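Local coordinates for salmonella typhimurium DB7155 bacteriophage DET7 tailspike (Bacteriophage, PDB 2V5I), which binds the O-antigen polysaccharide of its Salmonella host and probably hydrolyses it, serving the phage as its receptor-binding tailspike, at residues T95-F101 / T119-K124; N133-K137 / P285-G289; V526-M532 / L544-P548. The contacts are given in a common frame with arbitrary orientation. Residue numbers count along the deposited sequence, not the author numbering.

Contacts 1 and 2 belong to the long insertion between strands 85-92 and 156-161, which stands out from the side of the parallel beta-helix. Along the chain the contacts come in series. Contact 1 pairs two short strands within the insertion; contact 2, their centres about 18 Å apart, ties helix 132-137 back to a beta-helix turn, and Ile100 CD1 and Asp134 OD1 meet at 4.2 Å. Contact 3, at the open end of the beta hairpin 531-537/540-546 with the loop before it, is about 83 and 66 Å from them, centre to centre. Contacts 1 and 2 thus shape and attach the insertion on the O-antigen-binding beta-helix, whereas contact 3 lies in the C-terminal intertwined domain and also joins a second subunit.

Contact 1: residues T95-F101 / T119-K124; sequences TTPWVIF and TLKQSK
The segments run roughly antiparallel (142° between end-to-end directions), pairing as strands 98-99 and 121-122. Residues 95-101 and 120-123 are extended; Thr119 and Lys124, with psi near zero, turn the chain at either end of the second segment. Thr119 (chi1 p) brings OG1 to 3.0 Å from Phe101 N, which donates to it; the hydroxyl also bonds Val116 O. Leu120 (chi1 t, chi2 p) lays CG 3.9 Å from Trp98 CE3. Lys121 forms the hydrogen-bonded pair with Val99, sharing its face of the sheet: Val99 N to Lys121 O is 2.7 Å, Lys121 N to Val99 O 3.1 Å. On the other face Gln122 and Trp98 form a non-hydrogen-bonded pair, CA to CA 4.3 Å; both have chi1 m, and Trp98 chi2 of 96° turns the indole so that Gln122 CG sits 3.4 Å from the centroid of its six-membered ring, a CH-pi contact over the face. Water bonded to Thr96 O at 2.7 Å weakly accepts from Gln122 NE2 at 3.1 Å. Ser123 N donates to Pro97 O at 3.1 Å. Lys124 sends its amine to Glu92 (salt bridge) and Ser93 O. This is a minimal two-stranded antiparallel sheet within an insertion of a parallel beta-helix.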
loop_
_atom_site.group_PDB
_atom_site.type_symbol
_atom_site.label_atom_id
_atom_site.label_comp_id
_atom_site.label_asym_id
_atom_site.label_seq_id
_atom_site.Cartn_x
_atom_site.Cartn_y
_atom_site.Cartn_z
ATOM N N THR A 95 -18.731 -1.619 -38.643
ATOM C CA THR A 95 -19.615 -2.754 -38.485
ATOM C C THR A 95 -20.019 -2.897 -37.015
ATOM O O THR A 95 -19.197 -2.678 -36.095
ATOM C CB THR A 95 -18.932 -4.035 -38.978
ATOM O OG1 THR A 95 -18.615 -3.940 -40.390
ATOM C CG2 THR A 95 -19.854 -5.221 -38.765
ATOM N N THR A 96 -21.244 -3.345 -36.776
ATOM C CA THR A 96 -21.698 -3.654 -35.416
ATOM C C THR A 96 -21.577 -5.196 -35.315
ATOM O O THR A 96 -22.329 -5.919 -35.977
ATOM C CB THR A 96 -23.149 -3.214 -35.189
ATOM O OG1 THR A 96 -23.245 -1.777 -35.242
ATOM C CG2 THR A 96 -23.674 -3.661 -33.866
ATOM N N PRO A 97 -20.589 -5.691 -34.577
ATOM C CA PRO A 97 -20.301 -7.120 -34.579
ATOM C C PRO A 97 -21.270 -7.938 -33.706
ATOM O O PRO A 97 -21.960 -7.392 -32.840
ATOM C CB PRO A 97 -18.886 -7.160 -33.958
ATOM C CG PRO A 97 -18.849 -5.994 -33.130
ATOM C CD PRO A 97 -19.681 -4.950 -33.694
ATOM N N TRP A 98 -21.317 -9.268 -33.901
ATOM C CA TRP A 98 -21.970 -10.181 -32.989
ATOM C C TRP A 98 -21.037 -10.368 -31.779
ATOM O O TRP A 98 -19.855 -10.683 -31.930
ATOM C CB TRP A 98 -22.193 -11.534 -33.611
ATOM C CG TRP A 98 -23.203 -11.493 -34.728
ATOM C CD1 TRP A 98 -22.940 -11.382 -36.034
ATOM C CD2 TRP A 98 -24.616 -11.548 -34.584
ATOM N NE1 TRP A 98 -24.144 -11.369 -36.771
ATOM C CE2 TRP A 98 -25.176 -11.454 -35.892
ATOM C CE3 TRP A 98 -25.468 -11.649 -33.505
ATOM C CZ2 TRP A 98 -26.539 -11.468 -36.119
ATOM C CZ3 TRP A 98 -26.868 -11.649 -33.748
ATOM C CH2 TRP A 98 -27.367 -11.560 -35.034
ATOM N N VAL A 99 -21.596 -10.219 -30.593
ATOM C CA VAL A 99 -20.809 -10.377 -29.366
ATOM C C VAL A 99 -21.492 -11.315 -28.376
ATOM O O VAL A 99 -22.708 -11.473 -28.398
ATOM C CB VAL A 99 -20.566 -9.008 -28.681
ATOM C CG1 VAL A 99 -19.789 -8.135 -29.572
ATOM C CG2 VAL A 99 -21.825 -8.366 -28.183
ATOM N N ILE A 100 -20.683 -11.939 -27.505
ATOM C CA ILE A 100 -21.190 -12.614 -26.324
ATOM C C ILE A 100 -21.036 -11.728 -25.078
ATOM O O ILE A 100 -20.326 -10.707 -25.103
ATOM C CB ILE A 100 -20.540 -14.003 -26.091
ATOM C CG1 ILE A 100 -19.033 -13.861 -25.924
ATOM C CG2 ILE A 100 -20.923 -14.964 -27.194
ATOM C CD1 ILE A 100 -18.339 -15.064 -25.319
ATOM N N PHE A 101 -21.848 -12.053 -24.064
ATOM C CA PHE A 101 -21.969 -11.274 -22.856
ATOM C C PHE A 101 -22.138 -12.205 -21.656
ATOM O O PHE A 101 -23.247 -12.366 -21.114
ATOM C CB PHE A 101 -23.135 -10.285 -22.974
ATOM C CG PHE A 101 -23.113 -9.175 -21.989
ATOM C CD1 PHE A 101 -22.351 -8.034 -22.215
ATOM C CD2 PHE A 101 -23.834 -9.244 -20.816
ATOM C CE1 PHE A 101 -22.363 -6.968 -21.302
ATOM C CE2 PHE A 101 -23.831 -8.175 -19.898
ATOM C CZ PHE A 101 -23.101 -7.049 -20.157
ATOM N N THR A 119 -26.647 -15.392 -25.101
ATOM C CA THR A 119 -26.404 -13.951 -24.929
ATOM C C THR A 119 -26.001 -13.265 -26.242
ATOM O O THR A 119 -25.894 -12.029 -26.295
ATOM C CB THR A 119 -25.268 -13.664 -23.888
ATOM O OG1 THR A 119 -24.002 -14.077 -24.407
ATOM C CG2 THR A 119 -25.592 -14.306 -22.547
ATOM N N LEU A 120 -25.838 -14.043 -27.287
ATOM C CA LEU A 120 -25.321 -13.547 -28.577
ATOM C C LEU A 120 -26.242 -12.447 -29.088
ATOM O O LEU A 120 -27.469 -12.609 -29.151
ATOM C CB LEU A 120 -25.196 -14.666 -29.612
ATOM C CG LEU A 120 -24.453 -14.315 -30.901
ATOM C CD1 LEU A 120 -22.960 -14.198 -30.647
ATOM C CD2 LEU A 120 -24.732 -15.357 -31.978
ATOM N N LYS A 121 -25.651 -11.293 -29.387
ATOM C CA LYS A 121 -26.374 -10.148 -29.935
ATOM C C LYS A 121 -25.426 -9.259 -30.731
ATOM O O LYS A 121 -24.200 -9.376 -30.591
ATOM C CB LYS A 121 -27.051 -9.339 -28.819
ATOM C CG LYS A 121 -26.073 -8.648 -27.848
ATOM C CD LYS A 121 -26.755 -7.732 -26.815
ATOM C CE LYS A 121 -25.695 -7.247 -25.785
ATOM N NZ LYS A 121 -26.115 -6.062 -24.931
ATOM N N GLN A 122 -25.969 -8.340 -31.530
ATOM C CA GLN A 122 -25.141 -7.357 -32.246
ATOM C C GLN A 122 -25.016 -6.093 -31.385
ATOM O O GLN A 122 -26.020 -5.530 -30.917
ATOM C CB GLN A 122 -25.717 -7.042 -33.652
ATOM C CG GLN A 122 -25.574 -8.189 -34.621
ATOM C CD GLN A 122 -26.180 -7.925 -36.006
ATOM O OE1 GLN A 122 -27.256 -7.316 -36.128
ATOM N NE2 GLN A 122 -25.440 -8.304 -37.047
ATOM N N SER A 123 -23.769 -5.710 -31.050
ATOM C CA SER A 123 -23.548 -4.540 -30.252
ATOM C C SER A 123 -22.145 -3.998 -30.508
ATOM O O SER A 123 -21.201 -4.767 -30.673
ATOM C CB SER A 123 -23.641 -4.842 -28.747
ATOM O OG SER A 123 -23.428 -3.663 -27.963
ATOM N N LYS A 124 -22.042 -2.670 -30.497
ATOM C CA LYS A 124 -20.777 -1.991 -30.596
ATOM C C LYS A 124 -20.325 -1.483 -29.222
ATOM O O LYS A 124 -19.199 -0.979 -29.079
ATOM C CB LYS A 124 -20.917 -0.768 -31.530
ATOM C CG LYS A 124 -19.931 -0.705 -32.606
ATOM C CD LYS A 124 -20.074 0.639 -33.410
ATOM C CE LYS A 124 -20.812 0.510 -34.690
ATOM N NZ LYS A 124 -20.650 1.800 -35.498
HETATM O O HOH W 1 -22.409 -7.946 -37.774
#

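Contact 2: residues N133-K137 / P285-G289; sequences NDWVK and PVWDG
Residues 133-137 lie in the short helix 132-137, with Lys137 N bonded to Asn133 O at 3.0 Å. Residues 285-289 form an irregular turn in which Val286 has helical backbone angles (-64/-40) and Trp287 sits at -103/-103. The backbones stay well apart, the nearest CA atoms being those of Lys137 and Val286 at 8.2 Å, so side chains bridge the gap.

Lys137 and Trp287 carry the contact. The lysine leaves at chi1 t, then folds through chi2 p and chi3 p before chi4 t, bringing Lys137 NZ to 2.8 Å from Val286 O, to which it donates a hydrogen bond. Trp287, at chi1 m and chi2 72°, swings its indole under the lysine, so that Lys137 NZ lies over the ring face, 4.1 Å from the centroid of the five-membered ring, a cation-pi interaction; CE adds a CH-pi contact 3.5 Å from that centroid. Such a cation-pi lysine, also bonding a backbone carbonyl, joins a helix of the insertion to a loop between beta-helix strands.

A water 2.8 Å from Asp134 OD1 accepts a hydrogen bond from Trp287 NE1 at 2.9 Å; the carboxylate is also bonded by Tyr128 OH at OD1 and Gly131 N at OD2. Asn133 O approaches the edge of the ring, 3.4 Å from Trp287 CZ2.

Apolar contacts complete the interface: Lys137 CG meets Val286 CG1 at 3.7 Å, and Val136 CG1 lies 4.2 Å from Trp287 CH2.

The turn joins strands 280-283 and 290-291 of the beta-helix, while on the insertion side Asp134 and Trp135 rest on helix 141-144.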
loop_
_atom_site.group_PDB
_atom_site.type_symbol
_atom_site.label_atom_id
_atom_site.label_comp_id
_atom_site.label_asym_id
_atom_site.label_seq_id
_atom_site.Cartn_x
_atom_site.Cartn_y
_atom_site.Cartn_z
ATOM N N ASN A 133 -10.018 -18.614 -27.666
ATOM C CA ASN A 133 -9.929 -18.733 -26.215
ATOM C C ASN A 133 -11.248 -19.078 -25.555
ATOM O O ASN A 133 -11.302 -19.697 -24.501
ATOM C CB ASN A 133 -9.367 -17.439 -25.586
ATOM C CG ASN A 133 -7.921 -17.195 -25.923
ATOM O OD1 ASN A 133 -7.137 -18.122 -26.185
ATOM N ND2 ASN A 133 -7.539 -15.915 -25.903
ATOM N N ASP A 134 -12.363 -18.645 -26.161
ATOM C CA ASP A 134 -13.680 -18.853 -25.571
ATOM C C ASP A 134 -14.102 -20.333 -25.743
ATOM O O ASP A 134 -14.915 -20.815 -24.991
ATOM C CB ASP A 134 -14.671 -17.918 -26.194
ATOM C CG ASP A 134 -14.326 -16.481 -25.889
ATOM O OD1 ASP A 134 -14.342 -16.178 -24.671
ATOM O OD2 ASP A 134 -13.914 -15.769 -26.830
ATOM N N TRP A 135 -13.565 -20.978 -26.770
ATOM C CA TRP A 135 -13.856 -22.406 -26.987
ATOM C C TRP A 135 -13.314 -23.234 -25.829
ATOM O O TRP A 135 -13.900 -24.262 -25.479
ATOM C CB TRP A 135 -13.267 -22.912 -28.293
ATOM C CG TRP A 135 -13.495 -22.069 -29.514
ATOM C CD1 TRP A 135 -12.769 -22.110 -30.645
ATOM C CD2 TRP A 135 -14.521 -21.070 -29.739
ATOM N NE1 TRP A 135 -13.236 -21.217 -31.555
ATOM C CE2 TRP A 135 -14.318 -20.565 -31.031
ATOM C CE3 TRP A 135 -15.577 -20.578 -28.984
ATOM C CZ2 TRP A 135 -15.115 -19.552 -31.574
ATOM C CZ3 TRP A 135 -16.361 -19.571 -29.517
ATOM C CH2 TRP A 135 -16.123 -19.080 -30.782
ATOM N N VAL A 136 -12.211 -22.780 -25.214
ATOM C CA VAL A 136 -11.631 -23.439 -24.036
ATOM C C VAL A 136 -12.291 -22.986 -22.733
ATOM O O VAL A 136 -12.628 -23.763 -21.842
ATOM C CB VAL A 136 -10.103 -23.108 -23.964
ATOM C CG1 VAL A 136 -9.483 -23.594 -22.676
ATOM C CG2 VAL A 136 -9.350 -23.666 -25.126
ATOM N N LYS A 137 -12.550 -21.675 -22.628
ATOM C CA LYS A 137 -13.173 -21.125 -21.455
ATOM C C LYS A 137 -14.600 -21.591 -21.224
ATOM O O LYS A 137 -15.034 -21.773 -20.083
ATOM C CB LYS A 137 -13.073 -19.580 -21.536
ATOM C CG LYS A 137 -13.510 -18.807 -20.364
ATOM C CD LYS A 137 -12.681 -18.988 -19.103
ATOM C CE LYS A 137 -11.208 -18.636 -19.191
ATOM N NZ LYS A 137 -10.618 -18.453 -17.802
ATOM N N PRO A 285 -11.811 -9.805 -15.399
ATOM C CA PRO A 285 -11.310 -10.382 -16.677
ATOM C C PRO A 285 -11.741 -11.842 -16.825
ATOM O O PRO A 285 -11.888 -12.551 -15.851
ATOM C CB PRO A 285 -9.791 -10.316 -16.536
ATOM C CG PRO A 285 -9.622 -10.514 -15.095
ATOM C CD PRO A 285 -10.715 -9.711 -14.418
ATOM N N VAL A 286 -11.989 -12.222 -18.066
ATOM C CA VAL A 286 -12.332 -13.614 -18.403
ATOM C C VAL A 286 -11.173 -14.579 -18.108
ATOM O O VAL A 286 -11.394 -15.716 -17.645
ATOM C CB VAL A 286 -12.884 -13.713 -19.835
ATOM C CG1 VAL A 286 -13.109 -15.174 -20.222
ATOM C CG2 VAL A 286 -14.136 -12.915 -20.001
ATOM N N TRP A 287 -9.937 -14.165 -18.393
ATOM C CA TRP A 287 -8.786 -14.942 -18.035
ATOM C C TRP A 287 -8.112 -14.333 -16.788
ATOM O O TRP A 287 -8.667 -14.499 -15.697
ATOM C CB TRP A 287 -7.857 -15.069 -19.227
ATOM C CG TRP A 287 -8.473 -15.971 -20.287
ATOM C CD1 TRP A 287 -9.544 -15.690 -21.122
ATOM C CD2 TRP A 287 -8.076 -17.326 -20.602
ATOM N NE1 TRP A 287 -9.801 -16.785 -21.926
ATOM C CE2 TRP A 287 -8.940 -17.791 -21.621
ATOM C CE3 TRP A 287 -7.104 -18.191 -20.101
ATOM C CZ2 TRP A 287 -8.828 -19.071 -22.190
ATOM C CZ3 TRP A 287 -6.993 -19.486 -20.676
ATOM C CH2 TRP A 287 -7.853 -19.891 -21.714
ATOM N N ASP A 288 -7.003 -13.613 -16.906
ATOM C CA ASP A 288 -6.190 -13.231 -15.742
ATOM C C ASP A 288 -6.331 -11.728 -15.475
ATOM O O ASP A 288 -6.561 -10.959 -16.426
ATOM C CB ASP A 288 -4.715 -13.540 -15.965
ATOM C CG ASP A 288 -4.415 -15.029 -16.080
ATOM O OD1 ASP A 288 -5.349 -15.877 -16.058
ATOM O OD2 ASP A 288 -3.178 -15.302 -16.118
ATOM N N GLY A 289 -6.091 -11.280 -14.242
ATOM C CA GLY A 289 -6.031 -9.851 -13.986
ATOM C C GLY A 289 -4.729 -9.335 -14.641
ATOM O O GLY A 289 -4.734 -8.467 -15.499
HETATM O O HOH W 2 -11.735 -15.580 -23.718
#

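Contact 3: residues V526-M532 / L544-P548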
loop_
_atom_site.group_PDB
_atom_site.type_symbol
_atom_site.label_atom_id
_atom_site.label_comp_id
_atom_site.label_asym_id
_atom_site.label_seq_id
_atom_site.Cartn_x
_atom_site.Cartn_y
_atom_site.Cartn_z
ATOM N N VAL A 526 11.043 -45.113 30.116
ATOM C CA VAL A 526 11.816 -43.979 30.560
ATOM C C VAL A 526 13.060 -43.820 29.658
ATOM O O VAL A 526 13.705 -44.800 29.319
ATOM C CB VAL A 526 12.209 -44.106 32.078
ATOM C CG1 VAL A 526 13.232 -45.177 32.335
ATOM C CG2 VAL A 526 12.607 -42.833 32.602
ATOM N N LEU A 527 13.352 -42.591 29.281
ATOM C CA LEU A 527 14.416 -42.286 28.301
ATOM C C LEU A 527 15.679 -41.666 28.919
ATOM O O LEU A 527 16.735 -42.250 28.840
ATOM C CB LEU A 527 13.866 -41.399 27.195
ATOM C CG LEU A 527 14.854 -40.999 26.102
ATOM C CD1 LEU A 527 15.276 -42.245 25.310
ATOM C CD2 LEU A 527 14.190 -39.975 25.188
ATOM N N ASP A 528 15.561 -40.459 29.468
ATOM C CA ASP A 528 16.681 -39.687 29.927
ATOM C C ASP A 528 17.132 -40.085 31.310
ATOM O O ASP A 528 16.311 -40.399 32.184
ATOM C CB ASP A 528 16.318 -38.199 29.988
ATOM C CG ASP A 528 16.049 -37.544 28.630
ATOM O OD1 ASP A 528 16.476 -38.079 27.572
ATOM O OD2 ASP A 528 15.452 -36.408 28.647
ATOM N N ILE A 529 18.431 -39.966 31.555
ATOM C CA ILE A 529 18.996 -40.095 32.896
ATOM C C ILE A 529 18.370 -39.083 33.857
ATOM O O ILE A 529 18.076 -37.950 33.469
ATOM C CB ILE A 529 20.525 -39.879 32.848
ATOM C CG1 ILE A 529 21.158 -41.132 32.196
ATOM C CG2 ILE A 529 21.104 -39.680 34.241
ATOM C CD1 ILE A 529 22.595 -40.973 31.830
ATOM N N ASN A 530 18.112 -39.540 35.075
ATOM C CA ASN A 530 17.523 -38.730 36.156
ATOM C C ASN A 530 16.117 -38.238 35.772
ATOM O O ASN A 530 15.755 -37.080 35.969
ATOM C CB ASN A 530 18.426 -37.578 36.570
ATOM C CG ASN A 530 19.736 -38.063 37.194
ATOM O OD1 ASN A 530 19.835 -39.171 37.707
ATOM N ND2 ASN A 530 20.761 -37.256 37.054
ATOM N N THR A 531 15.368 -39.165 35.223
ATOM C CA THR A 531 13.954 -38.979 35.022
ATOM C C THR A 531 13.166 -40.185 35.533
ATOM O O THR A 531 13.676 -41.278 35.642
ATOM C CB THR A 531 13.607 -38.670 33.532
ATOM O OG1 THR A 531 13.813 -39.819 32.726
ATOM C CG2 THR A 531 14.407 -37.486 32.993
ATOM N N MET A 532 11.900 -39.949 35.838
ATOM C CA MET A 532 10.998 -40.940 36.477
ATOM C C MET A 532 9.662 -40.976 35.764
ATOM O O MET A 532 9.112 -39.938 35.473
ATOM C CB MET A 532 10.742 -40.478 37.925
ATOM C CG MET A 532 9.755 -41.284 38.642
ATOM S SD MET A 532 9.373 -40.538 40.244
ATOM C CE MET A 532 8.103 -39.356 39.746
ATOM N N LEU A 544 9.342 -46.036 37.547
ATOM C CA LEU A 544 10.406 -46.480 36.662
ATOM C C LEU A 544 11.384 -45.324 36.483
ATOM O O LEU A 544 11.008 -44.255 36.036
ATOM C CB LEU A 544 9.821 -46.889 35.304
ATOM C CG LEU A 544 10.842 -47.276 34.209
ATOM C CD1 LEU A 544 11.689 -48.461 34.623
ATOM C CD2 LEU A 544 10.067 -47.573 32.921
ATOM N N ILE A 545 12.638 -45.529 36.925
ATOM C CA ILE A 545 13.600 -44.455 37.035
ATOM C C ILE A 545 14.874 -44.840 36.264
ATOM O O ILE A 545 15.368 -45.950 36.422
ATOM C CB ILE A 545 13.970 -44.198 38.501
ATOM C CG1 ILE A 545 12.751 -43.614 39.211
ATOM C CG2 ILE A 545 15.177 -43.255 38.618
ATOM C CD1 ILE A 545 12.832 -43.518 40.666
ATOM N N ARG A 546 15.394 -43.910 35.478
ATOM C CA ARG A 546 16.707 -44.073 34.906
ATOM C C ARG A 546 17.705 -43.343 35.806
ATOM O O ARG A 546 17.581 -42.142 35.993
ATOM C CB ARG A 546 16.775 -43.596 33.502
ATOM C CG ARG A 546 18.098 -44.030 32.820
ATOM C CD ARG A 546 18.194 -43.691 31.358
ATOM N NE ARG A 546 19.483 -44.190 30.822
ATOM C CZ ARG A 546 20.131 -43.671 29.785
ATOM N NH1 ARG A 546 19.619 -42.681 29.068
ATOM N NH2 ARG A 546 21.307 -44.194 29.427
ATOM N N LEU A 547 18.615 -44.088 36.396
ATOM C CA LEU A 547 19.585 -43.607 37.403
ATOM C C LEU A 547 20.759 -42.884 36.787
ATOM O O LEU A 547 21.006 -42.992 35.591
ATOM C CB LEU A 547 20.118 -44.818 38.166
ATOM C CG LEU A 547 19.083 -45.585 39.000
ATOM C CD1 LEU A 547 19.598 -46.966 39.465
ATOM C CD2 LEU A 547 18.570 -44.810 40.147
ATOM N N PRO A 548 21.551 -42.179 37.632
ATOM C CA PRO A 548 22.724 -41.483 37.141
ATOM C C PRO A 548 23.723 -42.331 36.349
ATOM O O PRO A 548 24.337 -41.812 35.408
ATOM C CB PRO A 548 23.365 -40.957 38.430
ATOM C CG PRO A 548 22.226 -40.704 39.311
ATOM C CD PRO A 548 21.284 -41.881 39.037
#
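Ile529 lies across the guanidinium of Arg546, its CG1 3.6 Å from Arg546 CZ over one face of the group. Near the plane of that group, Arg546 NH1 donates to Leu527 O at 2.9 Å, while NE bonds Gly550 O, so the extended arginine side chain ties the 526-530 loop to the turn beyond Pro548. Two backbone bonds secure Arg546: Asn530 N donates to Arg546 O at 2.8 Å, and Arg546 N to Thr531 O at 3.1 Å. Asn530 has positive phi (62/44), and Thr531 OG1 donates to Asp528 O at 2.6 Å. The chain then enters a hairpin of the C-terminal intertwined domain of the trimeric spike, strands 531-537 and 540-546, where Met532 and Ile545 form an antiparallel non-hydrogen-bonded pair and Met532 CG packs 3.8 Å from Ile545 CG1. Thr531 and Met532 also pair with a strand of the second subunit, so the sheet continues across the interface; Asp528 makes a salt bridge to Lys503 of that subunit. Val526 CG1 touches Leu544 CG at 3.7 Å.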